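Side-chain contacts in PduO-type ATP--cob(I)alamin adenosyltransferase (Sulfolobus tokodaii, PDB 1WOZ), which probably transfers an adenosyl group from ATP to cob(I)alamin, as expected of a PduO-type adenosyltransferase: residues G29-L34 with V144-L149; E48-D53 with A157-K162. All blocks are in the same frame, centred on the assembly; numbering follows the deposited sequence.

Interaction 1. Residues G29-L34 with V144-L149; sequences GDLDEL and VYLNRL
Asp30 OD2, on the helix that sends Leu31 and Leu34 across to Leu146 and Leu149, is gripped by Tyr131 OH and Asn127 ND2, both on helix 109-134. Glu33 OE2 is likewise held twice, by Arg123 of its own chain and by Arg123 of the second subunit, so the acidic side of 29-34 is tied to the subunit interface. The contact itself is purely apolar and buries 122 Å². Leu34 CD2 is its hub, 3.9 Å from Leu149 CD2 and 4.0 Å from Leu146 CD2. Leu34 and Leu149 reach toward each other tip to tip; both carry CG anti to the backbone N (chi1 169° and 174°), which sends their methyl ends into the gap between the helices. Leu146 instead slides past Leu34 in the opposite direction, and its CD2 also comes within 4.4 Å of Leu31 CD2. The end of Leu31 swings inward from the flank of its helix. On another side of 144-149, Asn147 OD1 accepts a hydrogen bond from Arg148 NH1 at 3.1 Å, the donor lying above the carbonyl plane. Val144 CG1 sits 3.7 Å above the plane of the Arg148 guanidinium, over its centre, and NE salt-bridges Glu86. The short axes run roughly parallel, 13.9 Å apart at their closest, bridged within these segments by leucine methyls, with Val124 of helix 109-134 packing against both Leu34 and Leu146. This is the apolar interior of the five-helix bundle of PduO-type adenosyltransferases, flanked at Asp32 and Leu31 by a bound polyether.

Interaction 2. Residues E48-D53 with A157-K162; sequences EDMKKD and ALVANK
Apolar contact comes first: Met50, a selenomethionine, spans the gap to Val159 and Ala160 with its terminal CE. Its CG is anti to the carbonyl carbon (chi1 -76°) and the chain is extended beyond, carrying the methyl across the 9.2 Å that separates the CA atoms of Met50 and Ala160. CE lies 3.6 Å from Val159 CG1 and 3.8 Å from Val159 CB, meeting the valine at a slant and on one branch. The same methyl approaches Ala160 N at 3.7 Å and Ala160 CB at 4.3 Å, so it rests against the backbone as well as the two side chains. Met50 supplies more than half of the 113 Å² buried here; Tyr92 and Met156 also pack against it.

Polar interactions border this contact. Asp49 OD1 takes a weak hydrogen bond from Met50 N at 2.8 Å, bent to 127°, while Asp49 OD2 forms a salt bridge with Arg163 just beyond 157-162, adding an ionic tie between the same two helices. Deeper along 48-53, Asp53 OD2 is shared by Arg88 NE and Tyr92 OH of helix 79-96. The buried Asn161 amide faces the loops instead: OD1 accepts a hydrogen bond from Ser108 N, and ND2 donates to Gly106 O and Glu168 OE2.

Here the start of helix 48-69 is joined to the end of helix 140-163 by the extended Met50 side chain laid on Val159 and Ala160, with the Asp49-Arg163 salt bridge beside it, at one end of the five-helix bundle expected of PduO-type adenosyltransferases.

How the interactions relate
Interactions 1 and 2 both use helix 140-163, the first near its start and the second near its end. Their centres are 19 Å apart and their nearest atoms about 7 Å apart, without touching. The partners lie on helices 23-44 and 48-69, which follow each other in the chain, so along the sequence the segments alternate: 29-34, 48-53, 144-149, 157-162. Helix 140-163 is thus joined to both early helices of the bundle. Interaction 1 lies near the centre of the chain, beside the polyether and a subunit interface; interaction 2 closes one end of the bundle within a single subunit of the trimer.

Interaction 1. Residues G29-L34 with V144-L149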
loop_
_atom_site.group_PDB
_atom_site.type_symbol
_atom_site.label_atom_id
_atom_site.label_comp_id
_atom_site.label_asym_id
_atom_site.label_seq_id
_atom_site.Cartn_x
_atom_site.Cartn_y
_atom_site.Cartn_z
ATOM N N GLY A 29 8.799 -1.153 -11.050
ATOM C CA GLY A 29 8.602 -1.143 -9.602
ATOM C C GLY A 29 7.113 -1.165 -9.261
ATOM O O GLY A 29 6.682 -1.876 -8.330
ATOM N N ASP A 30 6.315 -0.390 -9.997
ATOM C CA ASP A 30 4.863 -0.365 -9.751
ATOM C C ASP A 30 4.236 -1.736 -10.044
ATOM O O ASP A 30 3.354 -2.194 -9.314
ATOM C CB ASP A 30 4.175 0.707 -10.612
ATOM C CG ASP A 30 4.535 2.108 -10.183
ATOM O OD1 ASP A 30 5.056 2.281 -9.061
ATOM O OD2 ASP A 30 4.295 3.048 -10.962
ATOM N N LEU A 31 4.710 -2.397 -11.099
ATOM C CA LEU A 31 4.197 -3.716 -11.447
ATOM C C LEU A 31 4.490 -4.698 -10.323
ATOM O O LEU A 31 3.654 -5.527 -9.981
ATOM C CB LEU A 31 4.822 -4.214 -12.760
ATOM C CG LEU A 31 4.254 -3.435 -13.947
ATOM C CD1 LEU A 31 5.090 -3.717 -15.182
ATOM C CD2 LEU A 31 2.783 -3.817 -14.180
ATOM N N ASP A 32 5.690 -4.609 -9.755
ATOM C CA ASP A 32 6.069 -5.494 -8.647
ATOM C C ASP A 32 5.182 -5.226 -7.407
ATOM O O ASP A 32 4.730 -6.162 -6.734
ATOM C CB ASP A 32 7.559 -5.292 -8.314
ATOM C CG ASP A 32 8.017 -6.113 -7.107
ATOM O OD1 ASP A 32 7.643 -7.293 -6.988
ATOM O OD2 ASP A 32 8.773 -5.573 -6.279
ATOM N N GLU A 33 4.940 -3.954 -7.102
ATOM C CA GLU A 33 4.096 -3.632 -5.954
ATOM C C GLU A 33 2.704 -4.232 -6.182
ATOM O O GLU A 33 2.131 -4.870 -5.301
ATOM C CB GLU A 33 4.023 -2.107 -5.742
ATOM C CG GLU A 33 3.209 -1.748 -4.488
ATOM C CD GLU A 33 3.158 -0.252 -4.168
ATOM O OE1 GLU A 33 3.843 0.544 -4.834
ATOM O OE2 GLU A 33 2.431 0.126 -3.221
ATOM N N LEU A 34 2.146 -4.038 -7.372
ATOM C CA LEU A 34 0.838 -4.627 -7.669
ATOM C C LEU A 34 0.898 -6.164 -7.553
ATOM O O LEU A 34 0.035 -6.795 -6.935
ATOM C CB LEU A 34 0.386 -4.227 -9.085
ATOM C CG LEU A 34 -0.846 -4.974 -9.644
ATOM C CD1 LEU A 34 -2.081 -4.719 -8.761
ATOM C CD2 LEU A 34 -1.139 -4.477 -11.077
ATOM N N VAL A 144 -4.315 -1.198 -21.442
ATOM C CA VAL A 144 -5.625 -1.838 -21.547
ATOM C C VAL A 144 -5.727 -3.027 -20.585
ATOM O O VAL A 144 -6.762 -3.211 -19.910
ATOM C CB VAL A 144 -5.909 -2.341 -22.970
ATOM C CG1 VAL A 144 -7.320 -2.936 -23.041
ATOM C CG2 VAL A 144 -5.766 -1.167 -23.956
ATOM N N TYR A 145 -4.657 -3.818 -20.505
ATOM C CA TYR A 145 -4.650 -4.977 -19.620
ATOM C C TYR A 145 -4.886 -4.511 -18.167
ATOM O O TYR A 145 -5.740 -5.064 -17.454
ATOM C CB TYR A 145 -3.300 -5.715 -19.709
ATOM C CG TYR A 145 -3.233 -6.991 -18.900
ATOM C CD1 TYR A 145 -3.517 -8.229 -19.480
ATOM C CD2 TYR A 145 -2.896 -6.964 -17.544
ATOM C CE1 TYR A 145 -3.465 -9.398 -18.737
ATOM C CE2 TYR A 145 -2.840 -8.127 -16.792
ATOM C CZ TYR A 145 -3.122 -9.338 -17.383
ATOM O OH TYR A 145 -3.066 -10.494 -16.648
ATOM N N LEU A 146 -4.137 -3.492 -17.757
ATOM C CA LEU A 146 -4.237 -2.948 -16.402
ATOM C C LEU A 146 -5.649 -2.434 -16.104
ATOM O O LEU A 146 -6.160 -2.634 -14.998
ATOM C CB LEU A 146 -3.203 -1.835 -16.214
ATOM C CG LEU A 146 -1.744 -2.328 -16.116
ATOM C CD1 LEU A 146 -0.828 -1.126 -16.102
ATOM C CD2 LEU A 146 -1.531 -3.207 -14.840
ATOM N N ASN A 147 -6.271 -1.783 -17.088
ATOM C CA ASN A 147 -7.638 -1.269 -16.936
ATOM C C ASN A 147 -8.621 -2.422 -16.721
ATOM O O ASN A 147 -9.476 -2.360 -15.821
ATOM C CB ASN A 147 -8.011 -0.425 -18.169
ATOM C CG ASN A 147 -9.455 0.120 -18.121
ATOM O OD1 ASN A 147 -10.391 -0.539 -18.567
ATOM N ND2 ASN A 147 -9.622 1.325 -17.586
ATOM N N ARG A 148 -8.502 -3.483 -17.515
ATOM C CA ARG A 148 -9.391 -4.644 -17.393
ATOM C C ARG A 148 -9.148 -5.383 -16.091
ATOM O O ARG A 148 -10.064 -5.987 -15.531
ATOM C CB ARG A 148 -9.148 -5.660 -18.515
ATOM C CG ARG A 148 -9.836 -5.421 -19.863
ATOM C CD ARG A 148 -10.558 -4.112 -20.006
ATOM N NE ARG A 148 -10.977 -3.942 -21.398
ATOM C CZ ARG A 148 -10.973 -2.786 -22.040
ATOM N NH1 ARG A 148 -10.587 -1.691 -21.420
ATOM N NH2 ARG A 148 -11.311 -2.731 -23.321
ATOM N N LEU A 149 -7.896 -5.382 -15.634
ATOM C CA LEU A 149 -7.586 -6.082 -14.397
ATOM C C LEU A 149 -8.322 -5.480 -13.208
ATOM O O LEU A 149 -8.819 -6.213 -12.349
ATOM C CB LEU A 149 -6.075 -6.059 -14.142
ATOM C CG LEU A 149 -5.594 -6.635 -12.811
ATOM C CD1 LEU A 149 -5.991 -8.075 -12.679
ATOM C CD2 LEU A 149 -4.049 -6.508 -12.766
#

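Interaction 2. Residues E48-D53 with A157-K162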
loop_
_atom_site.group_PDB
_atom_site.type_symbol
_atom_site.label_atom_id
_atom_site.label_comp_id
_atom_site.label_asym_id
_atom_site.label_seq_id
_atom_site.Cartn_x
_atom_site.Cartn_y
_atom_site.Cartn_z
ATOM N N GLU A 48 -10.639 -21.676 -4.846
ATOM C CA GLU A 48 -9.701 -22.106 -5.877
ATOM C C GLU A 48 -9.844 -21.427 -7.213
ATOM O O GLU A 48 -8.840 -21.253 -7.914
ATOM C CB GLU A 48 -9.783 -23.625 -6.078
ATOM C CG GLU A 48 -9.383 -24.433 -4.873
ATOM C CD GLU A 48 -7.949 -24.222 -4.467
ATOM O OE1 GLU A 48 -7.054 -24.096 -5.348
ATOM O OE2 GLU A 48 -7.714 -24.194 -3.250
ATOM N N ASP A 49 -11.064 -21.044 -7.589
ATOM C CA ASP A 49 -11.228 -20.382 -8.866
ATOM C C ASP A 49 -10.537 -19.042 -8.892
ATOM O O ASP A 49 -9.890 -18.695 -9.890
ATOM C CB ASP A 49 -12.713 -20.240 -9.276
ATOM C CG ASP A 49 -13.600 -19.557 -8.212
ATOM O OD1 ASP A 49 -13.169 -19.302 -7.060
ATOM O OD2 ASP A 49 -14.770 -19.295 -8.558
HETATM N N MSE A 50 -10.662 -18.287 -7.803
HETATM C CA MSE A 50 -10.009 -16.986 -7.739
HETATM C C MSE A 50 -8.495 -17.111 -7.626
HETATM O O MSE A 50 -7.763 -16.325 -8.218
HETATM C CB MSE A 50 -10.529 -16.167 -6.555
HETATM C CG MSE A 50 -11.896 -15.589 -6.793
HETATM SE SE MSE A 50 -12.373 -14.366 -5.347
HETATM C CE MSE A 50 -14.317 -14.589 -5.428
ATOM N N LYS A 51 -8.025 -18.079 -6.846
ATOM C CA LYS A 51 -6.586 -18.278 -6.700
ATOM C C LYS A 51 -5.987 -18.577 -8.074
ATOM O O LYS A 51 -4.959 -18.010 -8.439
ATOM C CB LYS A 51 -6.273 -19.453 -5.765
ATOM C CG LYS A 51 -6.594 -19.259 -4.281
ATOM C CD LYS A 51 -6.174 -20.540 -3.514
ATOM C CE LYS A 51 -6.390 -20.466 -1.999
ATOM N NZ LYS A 51 -5.448 -19.517 -1.287
ATOM N N LYS A 52 -6.638 -19.460 -8.830
ATOM C CA LYS A 52 -6.153 -19.821 -10.170
ATOM C C LYS A 52 -6.071 -18.604 -11.093
ATOM O O LYS A 52 -5.047 -18.386 -11.772
ATOM C CB LYS A 52 -7.068 -20.891 -10.791
ATOM C CG LYS A 52 -6.834 -21.174 -12.282
ATOM C CD LYS A 52 -7.907 -22.141 -12.808
ATOM C CE LYS A 52 -7.779 -22.415 -14.308
ATOM N NZ LYS A 52 -6.541 -23.182 -14.631
ATOM N N ASP A 53 -7.133 -17.802 -11.120
ATOM C CA ASP A 53 -7.142 -16.614 -11.970
ATOM C C ASP A 53 -6.053 -15.616 -11.582
ATOM O O ASP A 53 -5.343 -15.088 -12.447
ATOM C CB ASP A 53 -8.510 -15.911 -11.913
ATOM C CG ASP A 53 -9.604 -16.707 -12.629
ATOM O OD1 ASP A 53 -9.249 -17.530 -13.506
ATOM O OD2 ASP A 53 -10.791 -16.500 -12.322
ATOM N N ALA A 157 -14.290 -9.127 -5.904
ATOM C CA ALA A 157 -14.623 -8.649 -4.562
ATOM C C ALA A 157 -16.134 -8.781 -4.301
ATOM O O ALA A 157 -16.550 -9.079 -3.178
ATOM C CB ALA A 157 -14.164 -7.181 -4.385
ATOM N N LEU A 158 -16.950 -8.564 -5.335
ATOM C CA LEU A 158 -18.408 -8.720 -5.194
ATOM C C LEU A 158 -18.745 -10.181 -4.871
ATOM O O LEU A 158 -19.582 -10.465 -3.999
ATOM C CB LEU A 158 -19.130 -8.351 -6.502
ATOM C CG LEU A 158 -18.919 -6.939 -7.054
ATOM C CD1 LEU A 158 -19.700 -6.789 -8.359
ATOM C CD2 LEU A 158 -19.360 -5.896 -6.008
ATOM N N VAL A 159 -18.113 -11.104 -5.595
ATOM C CA VAL A 159 -18.359 -12.516 -5.375
ATOM C C VAL A 159 -17.833 -12.947 -4.005
ATOM O O VAL A 159 -18.481 -13.762 -3.311
ATOM C CB VAL A 159 -17.742 -13.387 -6.510
ATOM C CG1 VAL A 159 -17.804 -14.872 -6.122
ATOM C CG2 VAL A 159 -18.541 -13.164 -7.826
ATOM N N ALA A 160 -16.687 -12.394 -3.593
ATOM C CA ALA A 160 -16.129 -12.720 -2.273
ATOM C C ALA A 160 -17.135 -12.390 -1.165
ATOM O O ALA A 160 -17.337 -13.191 -0.223
ATOM C CB ALA A 160 -14.829 -11.929 -2.026
ATOM N N ASN A 161 -17.731 -11.200 -1.226
ATOM C CA ASN A 161 -18.723 -10.837 -0.200
ATOM C C ASN A 161 -19.943 -11.742 -0.266
ATOM O O ASN A 161 -20.440 -12.185 0.755
ATOM C CB ASN A 161 -19.148 -9.357 -0.321
ATOM C CG ASN A 161 -18.159 -8.431 0.367
ATOM O OD1 ASN A 161 -17.452 -8.853 1.294
ATOM N ND2 ASN A 161 -18.093 -7.179 -0.075
ATOM N N LYS A 162 -20.438 -12.019 -1.466
ATOM C CA LYS A 162 -21.585 -12.925 -1.588
ATOM C C LYS A 162 -21.273 -14.278 -0.953
ATOM O O LYS A 162 -22.082 -14.826 -0.187
ATOM C CB LYS A 162 -21.945 -13.145 -3.056
ATOM C CG LYS A 162 -23.106 -14.110 -3.270
ATOM C CD LYS A 162 -23.431 -14.195 -4.755
ATOM C CE LYS A 162 -24.495 -15.253 -5.053
ATOM N NZ LYS A 162 -25.826 -14.820 -4.560
#